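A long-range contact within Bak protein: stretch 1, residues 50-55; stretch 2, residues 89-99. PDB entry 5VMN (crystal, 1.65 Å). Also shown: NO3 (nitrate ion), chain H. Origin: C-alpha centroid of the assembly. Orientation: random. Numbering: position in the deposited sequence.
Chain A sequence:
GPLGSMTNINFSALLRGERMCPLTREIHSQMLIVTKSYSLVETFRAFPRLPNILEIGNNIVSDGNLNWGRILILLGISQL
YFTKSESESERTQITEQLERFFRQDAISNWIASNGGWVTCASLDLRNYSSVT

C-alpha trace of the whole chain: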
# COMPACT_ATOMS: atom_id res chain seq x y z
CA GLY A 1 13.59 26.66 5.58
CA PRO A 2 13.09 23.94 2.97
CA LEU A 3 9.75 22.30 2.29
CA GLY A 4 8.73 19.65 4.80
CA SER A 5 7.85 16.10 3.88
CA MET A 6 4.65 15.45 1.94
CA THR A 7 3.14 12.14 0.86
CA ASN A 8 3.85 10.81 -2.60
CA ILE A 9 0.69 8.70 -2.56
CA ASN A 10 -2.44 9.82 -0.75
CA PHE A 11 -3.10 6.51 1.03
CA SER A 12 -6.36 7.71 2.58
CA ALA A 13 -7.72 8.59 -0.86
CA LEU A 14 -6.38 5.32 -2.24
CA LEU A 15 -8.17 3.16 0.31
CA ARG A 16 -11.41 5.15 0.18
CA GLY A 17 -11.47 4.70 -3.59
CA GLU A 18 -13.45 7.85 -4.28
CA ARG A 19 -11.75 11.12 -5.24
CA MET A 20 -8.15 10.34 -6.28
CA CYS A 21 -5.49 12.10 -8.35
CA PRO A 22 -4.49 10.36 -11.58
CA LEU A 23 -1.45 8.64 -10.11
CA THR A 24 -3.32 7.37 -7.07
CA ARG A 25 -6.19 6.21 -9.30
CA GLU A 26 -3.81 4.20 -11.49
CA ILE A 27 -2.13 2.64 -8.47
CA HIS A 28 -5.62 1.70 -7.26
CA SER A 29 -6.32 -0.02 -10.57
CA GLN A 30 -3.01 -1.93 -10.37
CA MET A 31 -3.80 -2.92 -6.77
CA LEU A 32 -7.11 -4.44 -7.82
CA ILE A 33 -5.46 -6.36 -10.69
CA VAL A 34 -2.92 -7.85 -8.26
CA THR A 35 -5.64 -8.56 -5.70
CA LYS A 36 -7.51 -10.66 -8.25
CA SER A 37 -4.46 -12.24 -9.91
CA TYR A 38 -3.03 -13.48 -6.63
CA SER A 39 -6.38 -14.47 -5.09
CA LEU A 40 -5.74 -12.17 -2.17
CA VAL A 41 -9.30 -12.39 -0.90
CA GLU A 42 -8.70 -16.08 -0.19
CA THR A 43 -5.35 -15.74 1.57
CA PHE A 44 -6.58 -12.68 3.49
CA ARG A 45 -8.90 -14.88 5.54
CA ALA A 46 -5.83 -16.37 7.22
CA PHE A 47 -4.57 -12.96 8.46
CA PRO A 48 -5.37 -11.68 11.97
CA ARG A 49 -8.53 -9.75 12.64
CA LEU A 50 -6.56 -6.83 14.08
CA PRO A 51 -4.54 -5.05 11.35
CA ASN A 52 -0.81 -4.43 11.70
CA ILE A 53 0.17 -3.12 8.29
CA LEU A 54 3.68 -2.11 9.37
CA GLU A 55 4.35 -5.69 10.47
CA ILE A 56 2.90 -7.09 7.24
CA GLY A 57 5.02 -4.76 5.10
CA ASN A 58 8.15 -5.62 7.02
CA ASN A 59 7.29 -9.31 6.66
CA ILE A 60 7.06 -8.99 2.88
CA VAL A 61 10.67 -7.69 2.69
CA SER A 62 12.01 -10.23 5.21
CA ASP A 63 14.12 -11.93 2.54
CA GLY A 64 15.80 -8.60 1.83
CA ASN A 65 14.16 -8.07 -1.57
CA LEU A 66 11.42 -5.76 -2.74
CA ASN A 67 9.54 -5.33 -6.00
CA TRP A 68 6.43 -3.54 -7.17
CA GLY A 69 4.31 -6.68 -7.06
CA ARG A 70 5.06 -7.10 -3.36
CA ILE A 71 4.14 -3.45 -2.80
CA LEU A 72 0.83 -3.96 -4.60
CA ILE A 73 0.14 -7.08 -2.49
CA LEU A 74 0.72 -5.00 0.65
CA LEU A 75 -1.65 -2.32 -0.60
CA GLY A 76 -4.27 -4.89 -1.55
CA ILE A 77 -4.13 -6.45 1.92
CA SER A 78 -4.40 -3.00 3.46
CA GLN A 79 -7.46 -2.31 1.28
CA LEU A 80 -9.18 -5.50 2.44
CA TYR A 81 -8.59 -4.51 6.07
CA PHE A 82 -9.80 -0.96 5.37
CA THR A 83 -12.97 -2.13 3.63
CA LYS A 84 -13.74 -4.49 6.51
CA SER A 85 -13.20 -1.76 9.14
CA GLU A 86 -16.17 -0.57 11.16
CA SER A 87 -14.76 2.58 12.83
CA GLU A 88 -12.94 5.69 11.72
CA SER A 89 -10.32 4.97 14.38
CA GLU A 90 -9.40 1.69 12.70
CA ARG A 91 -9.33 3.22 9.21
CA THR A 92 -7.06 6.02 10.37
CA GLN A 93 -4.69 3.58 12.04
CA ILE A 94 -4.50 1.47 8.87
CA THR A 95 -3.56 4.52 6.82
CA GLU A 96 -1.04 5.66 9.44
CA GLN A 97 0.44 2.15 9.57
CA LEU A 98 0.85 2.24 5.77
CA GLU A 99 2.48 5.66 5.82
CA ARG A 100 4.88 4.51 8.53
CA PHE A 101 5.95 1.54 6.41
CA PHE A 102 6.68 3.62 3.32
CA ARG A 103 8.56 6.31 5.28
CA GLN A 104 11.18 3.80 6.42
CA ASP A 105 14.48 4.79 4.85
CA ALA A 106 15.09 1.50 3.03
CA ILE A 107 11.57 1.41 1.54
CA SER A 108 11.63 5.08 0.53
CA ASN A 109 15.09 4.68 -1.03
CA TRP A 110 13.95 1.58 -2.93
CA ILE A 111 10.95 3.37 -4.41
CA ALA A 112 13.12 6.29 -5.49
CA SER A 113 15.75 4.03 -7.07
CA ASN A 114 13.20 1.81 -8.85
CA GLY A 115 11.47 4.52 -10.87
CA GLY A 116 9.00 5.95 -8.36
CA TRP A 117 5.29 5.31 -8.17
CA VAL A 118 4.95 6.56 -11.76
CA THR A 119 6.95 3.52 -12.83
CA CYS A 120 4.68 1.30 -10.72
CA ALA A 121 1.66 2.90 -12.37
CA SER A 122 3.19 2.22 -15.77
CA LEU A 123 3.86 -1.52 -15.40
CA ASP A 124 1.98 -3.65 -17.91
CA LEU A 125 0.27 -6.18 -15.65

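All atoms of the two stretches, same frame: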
# COMPACT_ATOMS: atom_id res chain seq x y z
N LEU A 50 -7.06 -8.16 13.73
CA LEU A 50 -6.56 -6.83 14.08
C LEU A 50 -5.46 -6.45 13.11
O LEU A 50 -4.45 -7.16 13.04
CB LEU A 50 -5.99 -6.85 15.49
CG LEU A 50 -5.52 -5.50 15.99
CD1 LEU A 50 -6.69 -4.56 16.17
CD2 LEU A 50 -4.78 -5.69 17.31
N PRO A 51 -5.59 -5.37 12.33
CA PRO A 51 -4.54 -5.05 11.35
C PRO A 51 -3.23 -4.60 12.00
O PRO A 51 -3.23 -3.80 12.94
CB PRO A 51 -5.14 -3.91 10.53
CG PRO A 51 -6.22 -3.36 11.34
CD PRO A 51 -6.75 -4.48 12.20
N ASN A 52 -2.11 -5.05 11.40
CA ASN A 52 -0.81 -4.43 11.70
C ASN A 52 -0.06 -4.31 10.38
O ASN A 52 0.73 -5.18 10.00
CB ASN A 52 -0.01 -5.23 12.71
CG ASN A 52 1.20 -4.48 13.19
OD1 ASN A 52 1.72 -3.62 12.49
ND2 ASN A 52 1.67 -4.80 14.38
N ILE A 53 -0.34 -3.22 9.65
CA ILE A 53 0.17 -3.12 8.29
C ILE A 53 1.68 -2.95 8.30
O ILE A 53 2.36 -3.38 7.35
CB ILE A 53 -0.50 -1.96 7.54
CG1 ILE A 53 -2.03 -2.06 7.60
CG2 ILE A 53 -0.02 -1.91 6.11
CD1 ILE A 53 -2.59 -3.33 7.09
N LEU A 54 2.23 -2.25 9.30
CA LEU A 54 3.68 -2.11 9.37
C LEU A 54 4.35 -3.47 9.48
O LEU A 54 5.32 -3.76 8.76
CB LEU A 54 4.06 -1.21 10.54
CG LEU A 54 5.55 -1.02 10.78
CD1 LEU A 54 6.19 -0.42 9.54
CD2 LEU A 54 5.74 -0.12 11.98
N GLU A 55 3.82 -4.34 10.33
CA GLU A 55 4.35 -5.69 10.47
C GLU A 55 4.24 -6.45 9.16
O GLU A 55 5.18 -7.14 8.75
CB GLU A 55 3.61 -6.44 11.58
CG GLU A 55 4.10 -7.85 11.75
CD GLU A 55 3.47 -8.56 12.93
OE1 GLU A 55 3.31 -9.80 12.86
OE2 GLU A 55 3.13 -7.88 13.92
N SER A 89 -11.58 5.18 13.69
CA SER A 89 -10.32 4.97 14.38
C SER A 89 -9.51 3.86 13.72
O SER A 89 -8.30 4.01 13.50
CB SER A 89 -10.60 4.64 15.86
OG SER A 89 -9.39 4.39 16.54
N GLU A 90 -10.16 2.75 13.36
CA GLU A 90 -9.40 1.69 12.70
C GLU A 90 -8.90 2.13 11.32
O GLU A 90 -7.76 1.85 10.96
CB GLU A 90 -10.23 0.41 12.56
CG GLU A 90 -9.40 -0.77 12.01
CD GLU A 90 -10.22 -2.01 11.72
OE1 GLU A 90 -11.42 -2.02 12.09
OE2 GLU A 90 -9.65 -2.96 11.12
N ARG A 91 -9.75 2.80 10.55
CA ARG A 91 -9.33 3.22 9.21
C ARG A 91 -8.14 4.17 9.28
O ARG A 91 -7.18 4.05 8.51
CB ARG A 91 -10.51 3.88 8.49
CG ARG A 91 -11.55 2.89 8.00
CD ARG A 91 -12.67 3.57 7.24
NE ARG A 91 -13.64 4.22 8.12
CZ ARG A 91 -14.73 3.65 8.61
NH1 ARG A 91 -15.03 2.39 8.34
NH2 ARG A 91 -15.54 4.36 9.38
N THR A 92 -8.18 5.10 10.22
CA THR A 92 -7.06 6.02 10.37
C THR A 92 -5.78 5.28 10.72
O THR A 92 -4.71 5.56 10.18
CB THR A 92 -7.38 7.05 11.45
OG1 THR A 92 -8.50 7.82 11.01
CG2 THR A 92 -6.18 7.96 11.70
N GLN A 93 -5.87 4.33 11.65
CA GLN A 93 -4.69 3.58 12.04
C GLN A 93 -4.13 2.78 10.88
O GLN A 93 -2.91 2.68 10.72
CB GLN A 93 -5.02 2.67 13.24
CG GLN A 93 -5.31 3.47 14.50
CD GLN A 93 -6.12 2.70 15.54
OE1 GLN A 93 -6.20 1.47 15.51
NE2 GLN A 93 -6.74 3.43 16.46
N ILE A 94 -4.99 2.19 10.03
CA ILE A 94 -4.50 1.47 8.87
C ILE A 94 -3.70 2.40 7.97
O ILE A 94 -2.60 2.07 7.51
CB ILE A 94 -5.67 0.82 8.10
CG1 ILE A 94 -6.23 -0.36 8.88
CG2 ILE A 94 -5.24 0.33 6.74
CD1 ILE A 94 -7.63 -0.75 8.47
N THR A 95 -4.25 3.58 7.69
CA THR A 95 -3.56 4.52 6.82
C THR A 95 -2.25 4.99 7.45
O THR A 95 -1.22 5.09 6.77
CB THR A 95 -4.45 5.73 6.52
OG1 THR A 95 -4.71 6.45 7.72
CG2 THR A 95 -5.75 5.28 5.94
N GLU A 96 -2.26 5.25 8.76
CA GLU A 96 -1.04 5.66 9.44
C GLU A 96 -0.01 4.54 9.45
O GLU A 96 1.18 4.80 9.30
CB GLU A 96 -1.33 6.10 10.88
CG GLU A 96 -2.28 7.27 10.98
CD GLU A 96 -2.66 7.61 12.42
OE1 GLU A 96 -2.81 8.81 12.69
OE2 GLU A 96 -2.81 6.69 13.27
N GLN A 97 -0.47 3.29 9.62
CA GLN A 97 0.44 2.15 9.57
C GLN A 97 1.10 2.06 8.19
O GLN A 97 2.31 1.82 8.08
CB GLN A 97 -0.33 0.85 9.90
CG GLN A 97 -0.79 0.70 11.38
CD GLN A 97 -1.77 -0.49 11.64
OE1 GLN A 97 -2.00 -1.33 10.78
NE2 GLN A 97 -2.37 -0.51 12.82
N LEU A 98 0.31 2.25 7.13
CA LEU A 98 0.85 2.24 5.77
C LEU A 98 1.88 3.33 5.57
O LEU A 98 2.98 3.09 5.06
CB LEU A 98 -0.27 2.44 4.76
CG LEU A 98 -0.78 1.26 3.98
CD1 LEU A 98 -1.74 1.77 2.95
CD2 LEU A 98 0.33 0.50 3.34
N GLU A 99 1.54 4.56 5.97
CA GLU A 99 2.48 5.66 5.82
C GLU A 99 3.78 5.36 6.55
O GLU A 99 4.87 5.62 6.01
CB GLU A 99 1.85 6.95 6.32
CG GLU A 99 0.67 7.40 5.48
CD GLU A 99 -0.21 8.44 6.16
OE1 GLU A 99 -0.26 8.47 7.41
OE2 GLU A 99 -0.87 9.22 5.45
N NO3 H . -18.27 2.61 10.40
O1 NO3 H . -17.72 3.55 11.07
O2 NO3 H . -19.47 2.28 10.64
O3 NO3 H . -17.64 2.01 9.49
O HOH W 1 -4.51 -2.11 14.44

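A single side-chain amide can serve a stretch of backbone as a neighbouring strand would, and Gln97 of Bak does so at the start of a helix. From within its own helix it reaches across with both ends of its carboxamide: Gln97 OE1 accepts from Ile53 N at 2.8 Å, with a nearly straight N-H...O angle of 173°, while Gln97 NE2 makes a weak hydrogen bond to Pro51 O, 3.4 Å long and bent to 139°. A water bridges the same two atoms, donating to Pro51 O (2.6 Å) and accepting from Gln97 NE2 (3.1 Å).

The principle is that the first amides of a helix have no preceding turn to supply carbonyl acceptors, so other acceptors, often side chains, can take their place. Here the task is shared. Asn52, at the N-cap position, points its CA-to-CB bond away from the partner helix and uses OD1 to accept from Glu55 N at 3.1 Å; Gln97 takes Ile53 N from across the contact.

Apolar packing lies to one side of the amide, and the bridging water to the other. Pro51 CG lies 3.9 Å from Ile94 CG1, and Ile53 bridges two successive turns, its CG1 4.1 Å from Ile94 CG2 and its CG2 3.7 Å from Leu98 CD2. Near the proline, the extended Glu90 side chain brings OE2 to 3.4 Å from Pro51 CD, a contact without a hydrogen bond.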